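Local atomic coordinates of putative mandelate racemase (Salmonella typhimurium, PDB entry 2O56), a protein that binds magnesium and belongs to the mandelate racemase branch of the enolase superfamily, where it probably acts as a hydro-lyase, although its substrate is not known. Residues 304-307 with 308-312; 116-119 with 120-123. All coordinates share one frame; numbering follows the deposited sequence.

Contact 1. Residues 304-307 with 308-312; sequences TEVK and KICDM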
loop_
_atom_site.group_PDB
_atom_site.type_symbol
_atom_site.label_atom_id
_atom_site.label_comp_id
_atom_site.label_asym_id
_atom_site.label_seq_id
_atom_site.Cartn_x
_atom_site.Cartn_y
_atom_site.Cartn_z
ATOM N N THR A 304 7.155 21.303 26.577
ATOM C CA THR A 304 7.676 21.601 25.242
ATOM C C THR A 304 7.175 20.586 24.211
ATOM O O THR A 304 6.686 20.964 23.138
ATOM C CB THR A 304 9.199 21.666 25.243
ATOM O OG1 THR A 304 9.617 22.592 26.253
ATOM C CG2 THR A 304 9.727 22.145 23.888
ATOM N N GLU A 305 7.273 19.308 24.561
ATOM C CA GLU A 305 6.949 18.228 23.642
ATOM C C GLU A 305 5.449 17.940 23.607
ATOM O O GLU A 305 4.887 17.683 22.532
ATOM C CB GLU A 305 7.734 16.953 23.993
ATOM C CG GLU A 305 7.581 15.863 22.949
ATOM C CD GLU A 305 8.386 16.100 21.682
ATOM O OE1 GLU A 305 9.113 17.119 21.574
ATOM O OE2 GLU A 305 8.273 15.263 20.766
ATOM N N VAL A 306 4.785 17.972 24.753
ATOM C CA VAL A 306 3.342 17.680 24.728
ATOM C C VAL A 306 2.525 18.725 23.939
ATOM O O VAL A 306 1.589 18.371 23.220
ATOM C CB VAL A 306 2.771 17.320 26.136
ATOM C CG1 VAL A 306 1.248 17.234 26.118
ATOM C CG2 VAL A 306 3.354 15.962 26.597
ATOM N N LYS A 307 2.889 20.006 24.032
ATOM C CA LYS A 307 2.292 21.009 23.155
ATOM C C LYS A 307 2.443 20.607 21.682
ATOM O O LYS A 307 1.509 20.716 20.915
ATOM C CB LYS A 307 2.897 22.400 23.401
ATOM C CG LYS A 307 2.257 23.532 22.606
ATOM C CD LYS A 307 0.787 23.738 22.990
ATOM C CE LYS A 307 0.177 24.960 22.278
ATOM N NZ LYS A 307 0.475 25.006 20.799
ATOM N N LYS A 308 3.631 20.154 21.302
ATOM C CA LYS A 308 3.887 19.721 19.922
ATOM C C LYS A 308 3.064 18.489 19.521
ATOM O O LYS A 308 2.508 18.433 18.417
ATOM C CB LYS A 308 5.382 19.484 19.732
ATOM C CG LYS A 308 6.210 20.741 20.007
ATOM C CD LYS A 308 7.714 20.408 19.895
ATOM C CE LYS A 308 8.550 21.672 20.012
ATOM N NZ LYS A 308 10.026 21.312 19.968
ATOM N N ILE A 309 2.959 17.527 20.435
ATOM C CA ILE A 309 2.042 16.396 20.271
ATOM C C ILE A 309 0.610 16.836 19.984
ATOM O O ILE A 309 0.007 16.376 19.018
ATOM C CB ILE A 309 2.117 15.416 21.481
ATOM C CG1 ILE A 309 3.497 14.754 21.536
ATOM C CG2 ILE A 309 0.995 14.339 21.418
ATOM C CD1 ILE A 309 3.753 13.956 22.821
ATOM N N CYS A 310 0.067 17.744 20.798
ATOM C CA CYS A 310 -1.320 18.190 20.635
ATOM C C CYS A 310 -1.539 18.886 19.308
ATOM O O CYS A 310 -2.587 18.702 18.683
ATOM C CB CYS A 310 -1.762 19.112 21.779
ATOM S SG CYS A 310 -1.684 18.336 23.379
ATOM N N ASP A 311 -0.552 19.677 18.885
ATOM C CA ASP A 311 -0.607 20.432 17.622
ATOM C C ASP A 311 -0.560 19.542 16.385
ATOM O O ASP A 311 -1.285 19.767 15.408
ATOM C CB ASP A 311 0.580 21.401 17.533
ATOM C CG ASP A 311 0.564 22.444 18.631
ATOM O OD1 ASP A 311 -0.518 22.659 19.237
ATOM O OD2 ASP A 311 1.638 23.035 18.891
ATOM N N MET A 312 0.326 18.552 16.425
ATOM C CA MET A 312 0.418 17.548 15.359
ATOM C C MET A 312 -0.849 16.695 15.289
ATOM O O MET A 312 -1.363 16.388 14.220
ATOM C CB MET A 312 1.598 16.632 15.639
ATOM C CG MET A 312 1.924 15.720 14.475
ATOM S SD MET A 312 3.507 14.899 14.680
ATOM C CE MET A 312 3.189 13.913 16.150
HETATM O O HOH W 1 10.266 19.418 22.255
#

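Contact 2. Residues 116-119 with 120-123; sequences VPLY and KMLG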
loop_
_atom_site.group_PDB
_atom_site.type_symbol
_atom_site.label_atom_id
_atom_site.label_comp_id
_atom_site.label_asym_id
_atom_site.label_seq_id
_atom_site.Cartn_x
_atom_site.Cartn_y
_atom_site.Cartn_z
ATOM N N VAL A 116 4.010 35.628 34.331
ATOM C CA VAL A 116 2.845 35.196 33.548
ATOM C C VAL A 116 2.495 33.720 33.747
ATOM O O VAL A 116 3.365 32.862 33.827
ATOM C CB VAL A 116 2.995 35.511 32.040
ATOM C CG1 VAL A 116 2.912 37.024 31.782
ATOM C CG2 VAL A 116 4.284 34.936 31.514
ATOM N N PRO A 117 1.182 33.417 33.861
ATOM C CA PRO A 117 0.833 32.002 33.980
ATOM C C PRO A 117 1.117 31.197 32.700
ATOM O O PRO A 117 1.051 31.730 31.585
ATOM C CB PRO A 117 -0.674 32.039 34.261
ATOM C CG PRO A 117 -1.123 33.326 33.638
ATOM C CD PRO A 117 -0.013 34.281 33.872
ATOM N N LEU A 118 1.419 29.917 32.893
ATOM C CA LEU A 118 1.785 29.008 31.815
ATOM C C LEU A 118 0.840 29.024 30.615
ATOM O O LEU A 118 1.317 29.078 29.487
ATOM C CB LEU A 118 1.970 27.580 32.359
ATOM C CG LEU A 118 2.289 26.435 31.391
ATOM C CD1 LEU A 118 3.556 26.719 30.620
ATOM C CD2 LEU A 118 2.416 25.127 32.162
ATOM N N TYR A 119 -0.477 29.003 30.848
ATOM C CA TYR A 119 -1.434 28.956 29.740
ATOM C C TYR A 119 -1.242 30.081 28.727
ATOM O O TYR A 119 -1.390 29.869 27.529
ATOM C CB TYR A 119 -2.899 28.845 30.230
ATOM C CG TYR A 119 -3.489 30.126 30.801
ATOM C CD1 TYR A 119 -4.105 31.067 29.968
ATOM C CD2 TYR A 119 -3.420 30.406 32.164
ATOM C CE1 TYR A 119 -4.642 32.257 30.477
ATOM C CE2 TYR A 119 -3.972 31.604 32.689
ATOM C CZ TYR A 119 -4.569 32.518 31.838
ATOM O OH TYR A 119 -5.095 33.700 32.331
ATOM N N LYS A 120 -0.874 31.270 29.208
ATOM C CA LYS A 120 -0.658 32.418 28.336
ATOM C C LYS A 120 0.606 32.248 27.479
ATOM O O LYS A 120 0.644 32.682 26.337
ATOM C CB LYS A 120 -0.547 33.709 29.161
ATOM C CG LYS A 120 -1.838 34.264 29.646
ATOM C CD LYS A 120 -1.631 35.608 30.319
ATOM C CE LYS A 120 -2.959 36.305 30.491
ATOM N NZ LYS A 120 -2.824 37.632 31.153
ATOM N N MET A 121 1.627 31.605 28.035
ATOM C CA MET A 121 2.821 31.264 27.277
ATOM C C MET A 121 2.584 30.124 26.290
ATOM O O MET A 121 3.345 29.968 25.350
ATOM C CB MET A 121 3.957 30.885 28.220
ATOM C CG MET A 121 4.270 31.956 29.268
ATOM S SD MET A 121 5.779 31.544 30.137
ATOM C CE MET A 121 5.211 30.226 31.162
ATOM N N LEU A 122 1.527 29.339 26.501
ATOM C CA LEU A 122 1.159 28.285 25.563
ATOM C C LEU A 122 0.125 28.756 24.521
ATOM O O LEU A 122 -0.404 27.956 23.758
ATOM C CB LEU A 122 0.631 27.057 26.335
ATOM C CG LEU A 122 1.668 26.311 27.185
ATOM C CD1 LEU A 122 1.026 25.188 27.927
ATOM C CD2 LEU A 122 2.838 25.780 26.305
ATOM N N GLY A 123 -0.181 30.049 24.511
ATOM C CA GLY A 123 -1.091 30.599 23.513
ATOM C C GLY A 123 -2.461 31.055 23.995
ATOM O O GLY A 123 -3.347 31.360 23.186
#

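Contact 1. Residues 304-307 with 308-312
Helix 302-314, the helical arm of a beta-alpha-beta unit in the C-terminal barrel, is clasped on one flank by a salt bridge between Lys307 and Asp311, one turn apart. Lys307 NZ lies 3.0 Å from both OD1 and OD2 of Asp311, on the syn lone pair of each, so one ammonium group straddles the fork of the carboxylate. With CG anti to the backbone N (chi1 -175°), the Lys307 chain bends at chi2 and chi4 to bring NZ round to it; Glu75 of the second subunit takes the same NZ as well. In the backbone, Ile309 N donates to Glu305 O at 2.9 Å and a nearly straight 167°. The helix connects strand 292-293 to strand 319-320, and its Val306 rests on Pro295, Ile297 and Ile322, with CG1 packed 4.2 Å from Cys310 SG. On another flank the extended Lys308 chain runs beside Thr304, its CG 3.2 Å from Thr304 O, and crosses Glu305 at about a right angle. A water joins the polar ends of Glu305 and Lys308, giving a hydrogen to Glu305 OE1 at 2.7 Å and accepting one from Lys308 NZ at 3.0 Å, while Arg278 pairs with Glu305 OE2 and Glu75 of the same chain with Lys308.

Contact 2. Residues 116-119 with 120-123
Lys120 N reaches back to Pro117 O at 3.1 Å across the first turn of the short helix 118-121, a bent bond (135°) whose donor stands above the carbonyl plane, and Pro117 occupies the N-cap position. At the far end Leu122 N makes two weak bonds, to Leu118 O and Tyr119 O, and Gly123, at positive phi, is the C-prime residue of a Schellman motif that stops the helix. Tyr119 and Lys120 point the same way, side by side. The Tyr119 ring is placed by a chi1 of 75°, which sets CG between the backbone N and the carbonyl carbon, and Lys120 CG makes an off-centre CH-pi contact with this ring, 4.0 Å from the centroid and 30° off the normal. Farther along the lysine, CD packs 4.1 Å from Pro117 CG. The Met121 chain bends at chi3 and carries CE to 3.9 Å from Leu118 CD1; in the conformer given, Val116 CG2 lies 3.7 Å from Met121 CG. Leu118 also meets Leu122, CG to CD1 at 3.9 Å. The phenol hydroxyl of Tyr119 is hydrogen-bonded to Glu377. Leu118 and Met121 lie on Trp107 of helix 93-114, Leu118 and Leu122 on Ile303 of helix 302-314, and helix 328-340 meets Leu118 and Pro117 through His336 and Leu122 through Ala340.

In the fold
From the N terminus the chain makes the first three strands, 6-13, 28-34 and 39-44, of an antiparallel sheet that strand 395-398 later completes, then the helices up to 93-114, and reaches contact 2 at the small turn of helix 118-121. It runs on through the barrel strands and helices to strand 292-293 before contact 1 forms within helix 302-314. Both contacts are local and close no long loop; they follow in series, neither nested nor crossed. Their centres lie about 15 Å apart, yet the two meet where Lys307 CE packs 3.4 Å from Leu122 O, joining the N-terminal family region to the barrel. Both also touch the second subunit, so residues of each form part of a subunit interface.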